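Local coordinates for protein manganese-dependent inorganic pyrophosphatase (Methanocaldococcus jannaschii, PDB 2EB0) that hydrolyses inorganic diphosphate to two phosphates, using two manganese ions in each subunit, at residues 68-72 with 204-208; 246-250 with 301-305. One frame throughout, in Å; residues are numbered along the deposited sequence.

Overall arrangement
The two contacts follow one another along the chain, contact 1 closing before contact 2 opens, and their centres lie about 12 Å apart on the same side of the chain's centre. Both use the mixed sheet of the DHHA2 domain: residues 204-208 form an outermost strand, and 248-250 begin a strand two places further in, with 211-220 between them. Contact 1 joins that edge to a loop of the DHH domain beside the manganese centre; contact 2 lies inside the DHHA2 domain, where helix 293-306 covers the sheet. The two touch through F208 on E302 and probably through N205 with Y246, linking the domain junction to the helix-on-sheet packing.

Contact 1: 68-72 with 204-208; sequences SEKSQ and KNFDF
E69, S71 and Q72, in a loop of the DHH domain, meet the outer edge of strand 204-208, an end strand of the DHHA2 sheet, across the boundary between the two domains of this family II pyrophosphatase. K204 and F206 pair their backbones with strand 211-220, whereas N205 and D207 turn backbone polar groups to the loop.

Two direct hydrogen bonds cross the boundary. D207 N donates to E69 OE1 over 3.1 Å, bent to 141° at the hydrogen and arriving on the anti side, 33° out of the carboxylate plane. The E69 chain reaches it by leaving with CG anti to the backbone N (chi1 -174°) and then bending at chi2. S71 OG gives a weaker bond to N205 O, and its CB lies against the CB of N205. N205 OD1 has its probable partner elsewhere, in Y246 OH.

Packing comes mainly from Q72. Its extended chain crosses that of K204 at about a right angle, with Q72 CD 3.3 Å from K204 CD, and its CG sits 3.4 Å from N205 O. One end of the Q72 amide sits over a face of the F206 ring, displaced toward the rim; V298 and I215 also touch this phenylalanine. With an alanine in place of Q72, the K204 chain is likely to lose the group it crosses and the F206 ring the amide end over its face. K204 also touches H7, a manganese ligand, and its side chain comes within about 4 Å of a bound manganese, so this junction borders the metal centre.

Water completes the seam. One molecule lies at the edge of the F206 ring, 3.0 Å from D207 O; a second donates to S71 O at 2.9 Å and accepts from N205 N at 3.2 Å.

Contact 2: 246-250 with 301-305; sequences YDLIV and LERAY
Y305 and D247 reach for each other from opposite directions, and Y305 OH donates to D247 OD1 over a short 2.6 Å. The acceptor uses its anti lone pair, on the side away from OD2. That oxygen lies near the plane of the phenol at its edge, while the carboxylate is turned 76° from the ring. D247 holds its CG anti to the backbone N (chi1 -180°), which extends the acid toward the helix.

Packing is tight around this bond. L248 CB sits only 3.1 Å from Y305 OH, and L248 CD2 comes up to the ring edge, 4.0 Å from Y305 CE1. The same methyl meets L301 CD1 at 4.1 Å, so one leucine branch fills the angle between two residues a helical turn apart.

Further along the strand the fit slackens: V250 CG2 and L301 CD2 are 4.4 Å apart, and F272 of helix 269-275 also packs on V250. At the other end D247 is partly open to solvent, with a weak bond from N268 ND2 to OD1 and a long, weak ion pair from OD2 to K211. R303 points off the far side of the helix, where it packs on T96 of the second subunit.

The axes of strand segment 248-250 and helix segment 301-305 pass 12.6 Å apart and run nearly antiparallel, at 162°; this is the helix-on-sheet layer of an alpha/beta domain, here helix 293-306 laid over the mixed sheet of the DHHA2 domain.

Contact 1: 68-72 with 204-208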
loop_
_atom_site.group_PDB
_atom_site.type_symbol
_atom_site.label_atom_id
_atom_site.label_comp_id
_atom_site.label_asym_id
_atom_site.label_seq_id
_atom_site.Cartn_x
_atom_site.Cartn_y
_atom_site.Cartn_z
ATOM N N SER B 68 -8.508 2.329 3.526
ATOM C CA SER B 68 -8.014 2.089 2.184
ATOM C C SER B 68 -9.052 1.230 1.474
ATOM O O SER B 68 -8.715 0.283 0.768
ATOM C CB SER B 68 -6.677 1.348 2.256
ATOM O OG SER B 68 -6.165 1.085 0.963
ATOM N N GLU B 69 -10.319 1.558 1.684
ATOM C CA GLU B 69 -11.406 0.807 1.072
ATOM C C GLU B 69 -12.394 1.764 0.409
ATOM O O GLU B 69 -12.908 2.685 1.048
ATOM C CB GLU B 69 -12.126 -0.032 2.130
ATOM C CG GLU B 69 -13.180 -0.972 1.563
ATOM C CD GLU B 69 -12.589 -2.261 0.998
ATOM O OE1 GLU B 69 -13.294 -2.947 0.218
ATOM O OE2 GLU B 69 -11.427 -2.590 1.343
ATOM N N LYS B 70 -12.647 1.542 -0.878
ATOM C CA LYS B 70 -13.573 2.367 -1.634
ATOM C C LYS B 70 -14.934 2.490 -0.933
ATOM O O LYS B 70 -15.438 3.595 -0.734
ATOM C CB LYS B 70 -13.761 1.779 -3.036
ATOM C CG LYS B 70 -14.829 2.458 -3.880
ATOM C CD LYS B 70 -14.474 3.901 -4.186
ATOM C CE LYS B 70 -15.553 4.564 -5.028
ATOM N NZ LYS B 70 -15.175 5.953 -5.416
ATOM N N SER B 71 -15.522 1.363 -0.547
ATOM C CA SER B 71 -16.828 1.400 0.096
ATOM C C SER B 71 -16.875 2.067 1.478
ATOM O O SER B 71 -17.937 2.133 2.094
ATOM C CB SER B 71 -17.419 -0.013 0.168
ATOM O OG SER B 71 -16.431 -0.971 0.496
ATOM N N GLN B 72 -15.739 2.568 1.953
ATOM C CA GLN B 72 -15.670 3.241 3.252
ATOM C C GLN B 72 -15.241 4.699 3.073
ATOM O O GLN B 72 -15.126 5.448 4.046
ATOM C CB GLN B 72 -14.658 2.536 4.161
ATOM C CG GLN B 72 -14.909 1.059 4.364
ATOM C CD GLN B 72 -13.741 0.355 5.034
ATOM O OE1 GLN B 72 -13.664 -0.875 5.034
ATOM N NE2 GLN B 72 -12.824 1.131 5.611
ATOM N N LYS B 204 -18.782 -1.247 8.805
ATOM C CA LYS B 204 -17.831 -1.120 7.704
ATOM C C LYS B 204 -18.251 -2.018 6.549
ATOM O O LYS B 204 -18.688 -3.149 6.759
ATOM C CB LYS B 204 -16.425 -1.514 8.167
ATOM C CG LYS B 204 -15.722 -0.476 9.004
ATOM C CD LYS B 204 -14.597 0.182 8.214
ATOM C CE LYS B 204 -13.914 1.287 9.014
ATOM N NZ LYS B 204 -13.319 0.778 10.279
ATOM N N ASN B 205 -18.125 -1.507 5.332
ATOM C CA ASN B 205 -18.479 -2.275 4.143
ATOM C C ASN B 205 -17.219 -2.676 3.402
ATOM O O ASN B 205 -16.255 -1.917 3.376
ATOM C CB ASN B 205 -19.380 -1.444 3.237
ATOM C CG ASN B 205 -20.727 -1.185 3.856
ATOM O OD1 ASN B 205 -21.352 -2.096 4.395
ATOM N ND2 ASN B 205 -21.189 0.056 3.783
ATOM N N PHE B 206 -17.215 -3.870 2.817
ATOM C CA PHE B 206 -16.044 -4.357 2.080
ATOM C C PHE B 206 -16.413 -5.024 0.768
ATOM O O PHE B 206 -17.573 -5.371 0.525
ATOM C CB PHE B 206 -15.261 -5.417 2.870
ATOM C CG PHE B 206 -14.810 -4.979 4.230
ATOM C CD1 PHE B 206 -15.714 -4.899 5.288
ATOM C CD2 PHE B 206 -13.474 -4.659 4.458
ATOM C CE1 PHE B 206 -15.297 -4.505 6.556
ATOM C CE2 PHE B 206 -13.040 -4.262 5.718
ATOM C CZ PHE B 206 -13.953 -4.183 6.775
ATOM N N ASP B 207 -15.396 -5.216 -0.064
ATOM C CA ASP B 207 -15.563 -5.911 -1.324
ATOM C C ASP B 207 -14.599 -7.090 -1.227
ATOM O O ASP B 207 -13.381 -6.909 -1.276
ATOM C CB ASP B 207 -15.173 -5.035 -2.511
ATOM C CG ASP B 207 -15.374 -5.744 -3.842
ATOM O OD1 ASP B 207 -14.861 -5.260 -4.874
ATOM O OD2 ASP B 207 -16.057 -6.788 -3.860
ATOM N N PHE B 208 -15.144 -8.289 -1.058
ATOM C CA PHE B 208 -14.317 -9.486 -0.961
ATOM C C PHE B 208 -14.467 -10.335 -2.211
ATOM O O PHE B 208 -15.440 -11.083 -2.345
ATOM C CB PHE B 208 -14.704 -10.345 0.250
ATOM C CG PHE B 208 -14.400 -9.716 1.579
ATOM C CD1 PHE B 208 -13.458 -8.698 1.694
ATOM C CD2 PHE B 208 -15.036 -10.171 2.728
ATOM C CE1 PHE B 208 -13.157 -8.147 2.935
ATOM C CE2 PHE B 208 -14.740 -9.626 3.973
ATOM C CZ PHE B 208 -13.802 -8.615 4.079
HETATM O O HOH W 1 -12.049 -5.504 0.973
HETATM O O HOH W 2 -17.995 1.664 4.963
#

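Contact 2: 246-250 with 301-305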
loop_
_atom_site.group_PDB
_atom_site.type_symbol
_atom_site.label_atom_id
_atom_site.label_comp_id
_atom_site.label_asym_id
_atom_site.label_seq_id
_atom_site.Cartn_x
_atom_site.Cartn_y
_atom_site.Cartn_z
ATOM N N TYR B 246 -26.182 -7.168 0.297
ATOM C CA TYR B 246 -24.986 -7.716 0.924
ATOM C C TYR B 246 -24.963 -9.226 0.728
ATOM O O TYR B 246 -25.984 -9.893 0.886
ATOM C CB TYR B 246 -24.974 -7.440 2.428
ATOM C CG TYR B 246 -24.643 -6.028 2.817
ATOM C CD1 TYR B 246 -25.601 -5.017 2.749
ATOM C CD2 TYR B 246 -23.366 -5.701 3.279
ATOM C CE1 TYR B 246 -25.298 -3.717 3.136
ATOM C CE2 TYR B 246 -23.055 -4.405 3.667
ATOM C CZ TYR B 246 -24.023 -3.420 3.595
ATOM O OH TYR B 246 -23.719 -2.144 3.996
ATOM N N ASP B 247 -23.803 -9.772 0.384
ATOM C CA ASP B 247 -23.707 -11.212 0.224
ATOM C C ASP B 247 -23.624 -11.795 1.630
ATOM O O ASP B 247 -24.071 -12.922 1.875
ATOM C CB ASP B 247 -22.464 -11.584 -0.580
ATOM C CG ASP B 247 -22.328 -13.079 -0.777
ATOM O OD1 ASP B 247 -21.584 -13.722 -0.002
ATOM O OD2 ASP B 247 -22.983 -13.612 -1.704
ATOM N N LEU B 248 -23.068 -11.003 2.551
ATOM C CA LEU B 248 -22.912 -11.410 3.949
ATOM C C LEU B 248 -22.716 -10.251 4.920
ATOM O O LEU B 248 -22.083 -9.234 4.593
ATOM C CB LEU B 248 -21.712 -12.354 4.102
ATOM C CG LEU B 248 -21.207 -12.605 5.532
ATOM C CD1 LEU B 248 -22.190 -13.477 6.315
ATOM C CD2 LEU B 248 -19.835 -13.271 5.464
ATOM N N ILE B 249 -23.254 -10.422 6.124
ATOM C CA ILE B 249 -23.125 -9.426 7.181
ATOM C C ILE B 249 -22.804 -10.118 8.507
ATOM O O ILE B 249 -23.425 -11.121 8.874
ATOM C CB ILE B 249 -24.414 -8.577 7.363
ATOM C CG1 ILE B 249 -24.564 -7.595 6.197
ATOM C CG2 ILE B 249 -24.348 -7.811 8.684
ATOM C CD1 ILE B 249 -25.745 -6.649 6.327
ATOM N N VAL B 250 -21.806 -9.576 9.196
ATOM C CA VAL B 250 -21.353 -10.082 10.486
ATOM C C VAL B 250 -21.338 -8.883 11.429
ATOM O O VAL B 250 -20.792 -7.831 11.088
ATOM C CB VAL B 250 -19.918 -10.653 10.389
ATOM C CG1 VAL B 250 -19.409 -11.046 11.771
ATOM C CG2 VAL B 250 -19.896 -11.840 9.443
ATOM N N LEU B 301 -11.913 -14.154 6.671
ATOM C CA LEU B 301 -13.128 -14.012 5.890
ATOM C C LEU B 301 -12.818 -13.654 4.428
ATOM O O LEU B 301 -13.353 -14.279 3.507
ATOM C CB LEU B 301 -14.026 -12.957 6.530
ATOM C CG LEU B 301 -15.525 -13.040 6.256
ATOM C CD1 LEU B 301 -16.077 -14.401 6.720
ATOM C CD2 LEU B 301 -16.223 -11.896 7.011
ATOM N N GLU B 302 -11.962 -12.660 4.200
ATOM C CA GLU B 302 -11.640 -12.320 2.815
ATOM C C GLU B 302 -10.819 -13.426 2.166
ATOM O O GLU B 302 -10.867 -13.604 0.954
ATOM C CB GLU B 302 -10.875 -11.003 2.707
ATOM C CG GLU B 302 -10.365 -10.750 1.295
ATOM C CD GLU B 302 -9.779 -9.365 1.108
ATOM O OE1 GLU B 302 -9.041 -8.902 2.005
ATOM O OE2 GLU B 302 -10.052 -8.746 0.053
ATOM N N ARG B 303 -10.055 -14.162 2.966
ATOM C CA ARG B 303 -9.264 -15.249 2.417
ATOM C C ARG B 303 -10.199 -16.365 1.994
ATOM O O ARG B 303 -9.982 -17.004 0.969
ATOM C CB ARG B 303 -8.248 -15.771 3.433
ATOM C CG ARG B 303 -6.913 -15.047 3.384
ATOM C CD ARG B 303 -5.808 -15.901 3.985
ATOM N NE ARG B 303 -6.023 -16.143 5.406
ATOM C CZ ARG B 303 -5.824 -15.235 6.357
ATOM N NH1 ARG B 303 -5.397 -14.019 6.035
ATOM N NH2 ARG B 303 -6.058 -15.541 7.628
ATOM N N ALA B 304 -11.244 -16.594 2.781
ATOM C CA ALA B 304 -12.217 -17.630 2.454
ATOM C C ALA B 304 -12.924 -17.278 1.146
ATOM O O ALA B 304 -13.065 -18.118 0.263
ATOM C CB ALA B 304 -13.240 -17.773 3.577
ATOM N N TYR B 305 -13.353 -16.026 1.022
ATOM C CA TYR B 305 -14.049 -15.577 -0.174
ATOM C C TYR B 305 -13.273 -15.694 -1.475
ATOM O O TYR B 305 -13.779 -16.250 -2.449
ATOM C CB TYR B 305 -14.506 -14.130 -0.023
ATOM C CG TYR B 305 -15.912 -13.991 0.492
ATOM C CD1 TYR B 305 -16.170 -13.927 1.857
ATOM C CD2 TYR B 305 -16.988 -13.924 -0.388
ATOM C CE1 TYR B 305 -17.468 -13.794 2.338
ATOM C CE2 TYR B 305 -18.297 -13.795 0.082
ATOM C CZ TYR B 305 -18.527 -13.728 1.447
ATOM O OH TYR B 305 -19.810 -13.585 1.920
#